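Local coordinates for hemolysin-like protein containing CBS domains (Oenococcus oeni, PDB 3OCO) that is of unknown function but supplies the CBS-domain pair of a probable membrane protein that may bind flavin adenine dinucleotide, at residues 53-58 / 132-137; 68-73 / 115-120. All coordinates share one frame; numbering follows the deposited sequence.

Contact 1 (53-58 / 132-137); sequences YSRFPV and ITDKDV
R55 reaches across from strand 55-60 to the start of helix 134-142, where its guanidinium end meets D134. T133, whose CB is directed at the strand, is the N-cap. Its backbone N donates to D136 OD2 (2.9 Å), the N3 side chain thereby making one half of a capping box and using its anti lone pair. The sequence fits, by resemblance only, the T/S-x-x-D/N pattern that binds the ribose of adenosyl ligands in many CBS domains. D134 bends toward R55 with CG between its backbone N and carbonyl carbon (chi1 50°), and OD1 comes 4.0 Å from R55 NH1. OD1 sits at the guanidinium edge, near its plane, in a long salt bridge; the two planes are 53° apart. K135 folds at chi3 to carry NZ to the loop just before strand 55-60, near Y53 and S54. NZ lies beside the edge of the Y53 ring, 4.4 Å from CD1, so no cation-pi geometry results. A water lies 3.0 Å from both K135 NZ and R55 O. The two CBS domains thus meet here through one long salt bridge and a water that accepts from K135 NZ and donates to R55 O.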
loop_
_atom_site.group_PDB
_atom_site.type_symbol
_atom_site.label_atom_id
_atom_site.label_comp_id
_atom_site.label_asym_id
_atom_site.label_seq_id
_atom_site.Cartn_x
_atom_site.Cartn_y
_atom_site.Cartn_z
ATOM N N TYR A 53 -3.492 6.254 -7.258
ATOM C CA TYR A 53 -2.391 5.293 -7.159
ATOM C C TYR A 53 -1.287 5.900 -6.314
ATOM O O TYR A 53 -1.052 7.092 -6.361
ATOM C CB TYR A 53 -1.849 4.892 -8.540
ATOM C CG TYR A 53 -2.904 4.408 -9.507
ATOM C CD1 TYR A 53 -3.415 3.133 -9.419
ATOM C CD2 TYR A 53 -3.378 5.236 -10.522
ATOM C CE1 TYR A 53 -4.383 2.688 -10.305
ATOM C CE2 TYR A 53 -4.348 4.800 -11.415
ATOM C CZ TYR A 53 -4.847 3.526 -11.300
ATOM O OH TYR A 53 -5.810 3.081 -12.184
ATOM N N SER A 54 -0.607 5.097 -5.520
ATOM C CA SER A 54 0.415 5.677 -4.668
ATOM C C SER A 54 1.784 5.707 -5.339
ATOM O O SER A 54 2.690 6.421 -4.899
ATOM C CB SER A 54 0.491 4.930 -3.341
ATOM O OG SER A 54 0.820 3.579 -3.553
ATOM N N ARG A 55 1.937 4.921 -6.396
ATOM C CA ARG A 55 3.193 4.889 -7.147
ATOM C C ARG A 55 2.976 4.990 -8.643
ATOM O O ARG A 55 2.193 4.230 -9.213
ATOM C CB ARG A 55 3.970 3.618 -6.843
ATOM C CG ARG A 55 4.275 3.463 -5.385
ATOM C CD ARG A 55 5.155 2.282 -5.172
ATOM N NE ARG A 55 5.503 2.136 -3.772
ATOM C CZ ARG A 55 4.964 1.227 -2.976
ATOM N NH1 ARG A 55 4.054 0.390 -3.467
ATOM N NH2 ARG A 55 5.350 1.148 -1.704
ATOM N N PHE A 56 3.673 5.935 -9.267
ATOM C CA PHE A 56 3.577 6.142 -10.709
ATOM C C PHE A 56 4.905 5.870 -11.378
ATOM O O PHE A 56 5.908 6.520 -11.074
ATOM C CB PHE A 56 3.184 7.580 -11.025
ATOM C CG PHE A 56 1.756 7.903 -10.716
ATOM C CD1 PHE A 56 0.757 7.636 -11.640
ATOM C CD2 PHE A 56 1.410 8.485 -9.507
ATOM C CE1 PHE A 56 -0.573 7.939 -11.355
ATOM C CE2 PHE A 56 0.086 8.790 -9.217
ATOM C CZ PHE A 56 -0.906 8.517 -10.148
ATOM N N PRO A 57 4.912 4.912 -12.307
ATOM C CA PRO A 57 6.043 4.728 -13.215
ATOM C C PRO A 57 6.378 6.050 -13.891
ATOM O O PRO A 57 5.464 6.786 -14.325
ATOM C CB PRO A 57 5.490 3.756 -14.250
ATOM C CG PRO A 57 4.378 3.049 -13.552
ATOM C CD PRO A 57 3.762 4.069 -12.670
ATOM N N VAL A 58 7.668 6.377 -13.915
ATOM C CA VAL A 58 8.173 7.564 -14.591
ATOM C C VAL A 58 8.747 7.191 -15.974
ATOM O O VAL A 58 9.623 6.342 -16.057
ATOM C CB VAL A 58 9.275 8.238 -13.748
ATOM C CG1 VAL A 58 9.958 9.347 -14.536
ATOM C CG2 VAL A 58 8.700 8.772 -12.431
ATOM N N ILE A 132 4.361 -4.530 -11.810
ATOM C CA ILE A 132 3.896 -5.261 -10.630
ATOM C C ILE A 132 4.337 -4.594 -9.345
ATOM O O ILE A 132 5.490 -4.171 -9.219
ATOM C CB ILE A 132 4.456 -6.692 -10.553
ATOM C CG1 ILE A 132 3.904 -7.565 -11.682
ATOM C CG2 ILE A 132 4.154 -7.285 -9.176
ATOM C CD1 ILE A 132 4.724 -8.821 -11.916
ATOM N N THR A 133 3.408 -4.520 -8.396
ATOM C CA THR A 133 3.711 -4.140 -7.020
ATOM C C THR A 133 2.929 -5.010 -6.033
ATOM O O THR A 133 2.036 -5.767 -6.420
ATOM C CB THR A 133 3.368 -2.683 -6.766
ATOM O OG1 THR A 133 1.947 -2.506 -6.874
ATOM C CG2 THR A 133 4.086 -1.794 -7.789
ATOM N N ASP A 134 3.274 -4.903 -4.756
ATOM C CA ASP A 134 2.567 -5.636 -3.724
ATOM C C ASP A 134 1.037 -5.675 -3.936
ATOM O O ASP A 134 0.427 -6.727 -3.836
ATOM C CB ASP A 134 2.929 -5.102 -2.324
ATOM C CG ASP A 134 2.805 -3.576 -2.207
ATOM O OD1 ASP A 134 1.971 -2.966 -2.916
ATOM O OD2 ASP A 134 3.548 -2.983 -1.395
ATOM N N LYS A 135 0.412 -4.544 -4.233
ATOM C CA LYS A 135 -1.036 -4.544 -4.417
ATOM C C LYS A 135 -1.500 -5.608 -5.417
ATOM O O LYS A 135 -2.565 -6.190 -5.246
ATOM C CB LYS A 135 -1.569 -3.143 -4.777
ATOM C CG LYS A 135 -1.358 -2.697 -6.220
ATOM C CD LYS A 135 -1.892 -1.271 -6.462
ATOM C CE LYS A 135 -1.105 -0.213 -5.675
ATOM N NZ LYS A 135 -1.553 1.194 -5.947
ATOM N N ASP A 136 -0.695 -5.878 -6.445
ATOM C CA ASP A 136 -1.030 -6.922 -7.424
ATOM C C ASP A 136 -0.869 -8.352 -6.898
ATOM O O ASP A 136 -1.612 -9.256 -7.287
ATOM C CB ASP A 136 -0.216 -6.727 -8.700
ATOM C CG ASP A 136 -0.380 -5.345 -9.267
ATOM O OD1 ASP A 136 -1.533 -4.972 -9.574
ATOM O OD2 ASP A 136 0.632 -4.621 -9.378
ATOM N N VAL A 137 0.111 -8.555 -6.025
ATOM C CA VAL A 137 0.296 -9.828 -5.344
ATOM C C VAL A 137 -0.875 -10.125 -4.377
ATOM O O VAL A 137 -1.394 -11.244 -4.336
ATOM C CB VAL A 137 1.628 -9.840 -4.544
ATOM C CG1 VAL A 137 1.499 -10.672 -3.265
ATOM C CG2 VAL A 137 2.778 -10.327 -5.408
HETATM O O HOH W 1 0.396 2.104 -7.975
#

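Contact 2 (68-73 / 115-120); sequences IGYAYN and RVPMAI
Y70 turns from strand 66-72 toward P117 and M118, just ahead of A119, and these two neighbouring side chains meet it at different levels. P117 takes the phenol end: its CG is 3.2 Å from Y70 OH, and its CD is 3.5 Å from Y70 CE2. The two side chains cross at about a right angle, and P117 CD approaches the ring obliquely. Nearer the backbone, the selenomethionine M118, in place of the natural methionine, brings its methyl CE 3.4 Å from Y70 CB. The same methyl lies 3.4 Å from G69 O, so it settles against main chain as well as side chain; G69 itself has no side chain to enter the junction. M118 gets there by running out with CG anti to its backbone N (chi1 178°) and then turning at chi3 (89°), which swings CE toward the strand.

Around this first shell, the Y70 side chain also touches R55 and R93, its backbone is hydrogen-bonded to that of R93, and M118 packs further on P57, I67 and I95, which places its chain within the interior between the two sheets. A Schellman motif at the end of helix 104-113, with R115 at positive phi as its C-prime residue, precedes P117 in the chain. At the far end of the strand segment, Y72 OH is hydrogen-bonded to Q52 NE2 of the second subunit.

Aliphatic carbon against an aromatic ring, with selenomethionine filling in beside the main chain, makes this a buried van der Waals junction of the two CBS domains, held by shape rather than by directed polar bonds.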
loop_
_atom_site.group_PDB
_atom_site.type_symbol
_atom_site.label_atom_id
_atom_site.label_comp_id
_atom_site.label_asym_id
_atom_site.label_seq_id
_atom_site.Cartn_x
_atom_site.Cartn_y
_atom_site.Cartn_z
ATOM N N ILE A 68 11.921 4.688 -16.493
ATOM C CA ILE A 68 13.228 4.806 -15.844
ATOM C C ILE A 68 13.186 4.694 -14.298
ATOM O O ILE A 68 14.229 4.583 -13.647
ATOM C CB ILE A 68 13.908 6.117 -16.253
ATOM C CG1 ILE A 68 12.860 7.207 -16.453
ATOM C CG2 ILE A 68 14.660 5.944 -17.565
ATOM C CD1 ILE A 68 13.434 8.607 -16.509
ATOM N N GLY A 69 11.987 4.715 -13.722
ATOM C CA GLY A 69 11.827 4.614 -12.276
ATOM C C GLY A 69 10.389 4.839 -11.829
ATOM O O GLY A 69 9.474 4.747 -12.651
ATOM N N TYR A 70 10.172 5.141 -10.546
ATOM C CA TYR A 70 8.822 5.492 -10.099
ATOM C C TYR A 70 8.811 6.715 -9.229
ATOM O O TYR A 70 9.834 7.052 -8.620
ATOM C CB TYR A 70 8.134 4.334 -9.378
ATOM C CG TYR A 70 8.545 4.151 -7.931
ATOM C CD1 TYR A 70 7.732 4.599 -6.882
ATOM C CD2 TYR A 70 9.731 3.512 -7.608
ATOM C CE1 TYR A 70 8.112 4.421 -5.548
ATOM C CE2 TYR A 70 10.117 3.326 -6.291
ATOM C CZ TYR A 70 9.309 3.783 -5.263
ATOM O OH TYR A 70 9.726 3.582 -3.964
ATOM N N ALA A 71 7.650 7.381 -9.194
ATOM C CA ALA A 71 7.391 8.476 -8.243
ATOM C C ALA A 71 6.360 8.094 -7.160
ATOM O O ALA A 71 5.283 7.566 -7.450
ATOM C CB ALA A 71 6.960 9.730 -8.968
ATOM N N TYR A 72 6.712 8.387 -5.915
ATOM C CA TYR A 72 5.958 7.972 -4.734
ATOM C C TYR A 72 5.024 9.100 -4.258
ATOM O O TYR A 72 5.465 10.234 -4.080
ATOM C CB TYR A 72 6.986 7.577 -3.664
ATOM C CG TYR A 72 6.471 7.054 -2.330
ATOM C CD1 TYR A 72 5.264 6.369 -2.220
ATOM C CD2 TYR A 72 7.244 7.200 -1.188
ATOM C CE1 TYR A 72 4.816 5.882 -0.971
ATOM C CE2 TYR A 72 6.832 6.712 0.037
ATOM C CZ TYR A 72 5.620 6.060 0.148
ATOM O OH TYR A 72 5.238 5.594 1.393
ATOM N N ASN A 73 3.733 8.806 -4.085
ATOM C CA ASN A 73 2.768 9.844 -3.657
ATOM C C ASN A 73 3.248 10.708 -2.480
ATOM O O ASN A 73 3.211 11.944 -2.553
ATOM C CB ASN A 73 1.340 9.296 -3.428
ATOM C CG ASN A 73 1.252 8.193 -2.332
ATOM O OD1 ASN A 73 2.228 7.839 -1.666
ATOM N ND2 ASN A 73 0.054 7.659 -2.160
ATOM N N ARG A 115 15.675 -3.853 -3.495
ATOM C CA ARG A 115 14.972 -2.944 -2.586
ATOM C C ARG A 115 14.086 -1.947 -3.313
ATOM O O ARG A 115 14.164 -0.744 -3.079
ATOM C CB ARG A 115 15.961 -2.221 -1.671
ATOM C CG ARG A 115 16.819 -3.175 -0.875
ATOM C CD ARG A 115 17.863 -2.456 -0.043
ATOM N NE ARG A 115 18.612 -3.398 0.787
ATOM C CZ ARG A 115 18.337 -3.665 2.062
ATOM N NH1 ARG A 115 17.332 -3.049 2.675
ATOM N NH2 ARG A 115 19.079 -4.543 2.726
ATOM N N VAL A 116 13.245 -2.450 -4.206
ATOM C CA VAL A 116 12.290 -1.600 -4.897
ATOM C C VAL A 116 10.887 -2.147 -4.652
ATOM O O VAL A 116 10.719 -3.342 -4.427
ATOM C CB VAL A 116 12.589 -1.517 -6.422
ATOM C CG1 VAL A 116 13.980 -0.954 -6.661
ATOM C CG2 VAL A 116 12.458 -2.883 -7.078
ATOM N N PRO A 117 9.872 -1.273 -4.668
ATOM C CA PRO A 117 8.501 -1.763 -4.529
ATOM C C PRO A 117 7.841 -1.886 -5.902
ATOM O O PRO A 117 6.646 -2.157 -6.023
ATOM C CB PRO A 117 7.821 -0.657 -3.712
ATOM C CG PRO A 117 8.777 0.550 -3.762
ATOM C CD PRO A 117 9.908 0.196 -4.687
HETATM N N MSE A 118 8.625 -1.685 -6.954
HETATM C CA MSE A 118 8.072 -1.812 -8.288
HETATM C C MSE A 118 8.959 -2.607 -9.225
HETATM O O MSE A 118 10.149 -2.342 -9.352
HETATM C CB MSE A 118 7.741 -0.452 -8.894
HETATM C CG MSE A 118 7.204 -0.581 -10.318
HETATM SE SE MSE A 118 6.321 1.009 -10.972
HETATM C CE MSE A 118 7.817 1.972 -11.750
ATOM N N ALA A 119 8.358 -3.597 -9.864
ATOM C CA ALA A 119 9.016 -4.334 -10.921
ATOM C C ALA A 119 8.361 -3.942 -12.229
ATOM O O ALA A 119 7.135 -3.817 -12.300
ATOM C CB ALA A 119 8.863 -5.806 -10.691
ATOM N N ILE A 120 9.172 -3.733 -13.262
ATOM C CA ILE A 120 8.630 -3.436 -14.573
ATOM C C ILE A 120 8.783 -4.683 -15.425
ATOM O O ILE A 120 9.901 -5.199 -15.582
ATOM C CB ILE A 120 9.353 -2.231 -15.249
ATOM C CG1 ILE A 120 9.000 -0.912 -14.563
ATOM C CG2 ILE A 120 8.907 -2.091 -16.668
ATOM C CD1 ILE A 120 9.346 -0.849 -13.118
#

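In the fold
The centres of contacts 1 and 2 lie about 7 Å apart, each about 4 to 5 Å from the centre of the chain, and both span the first and second CBS domains. Strands 55-60 and 66-72, successive in sequence and antiparallel neighbours in the three-stranded sheet, supply their first halves; F56 O to A71 N (2.7 Å) is a probable hydrogen bond between them. Contact 2 is nested inside the chain loop closed by contact 1. On the second domain's side P117 links the two, its CB packing 3.5 Å from R55 CZ. Together they join the domains through a buried apolar part and a polar surface part, and both also touch the second subunit.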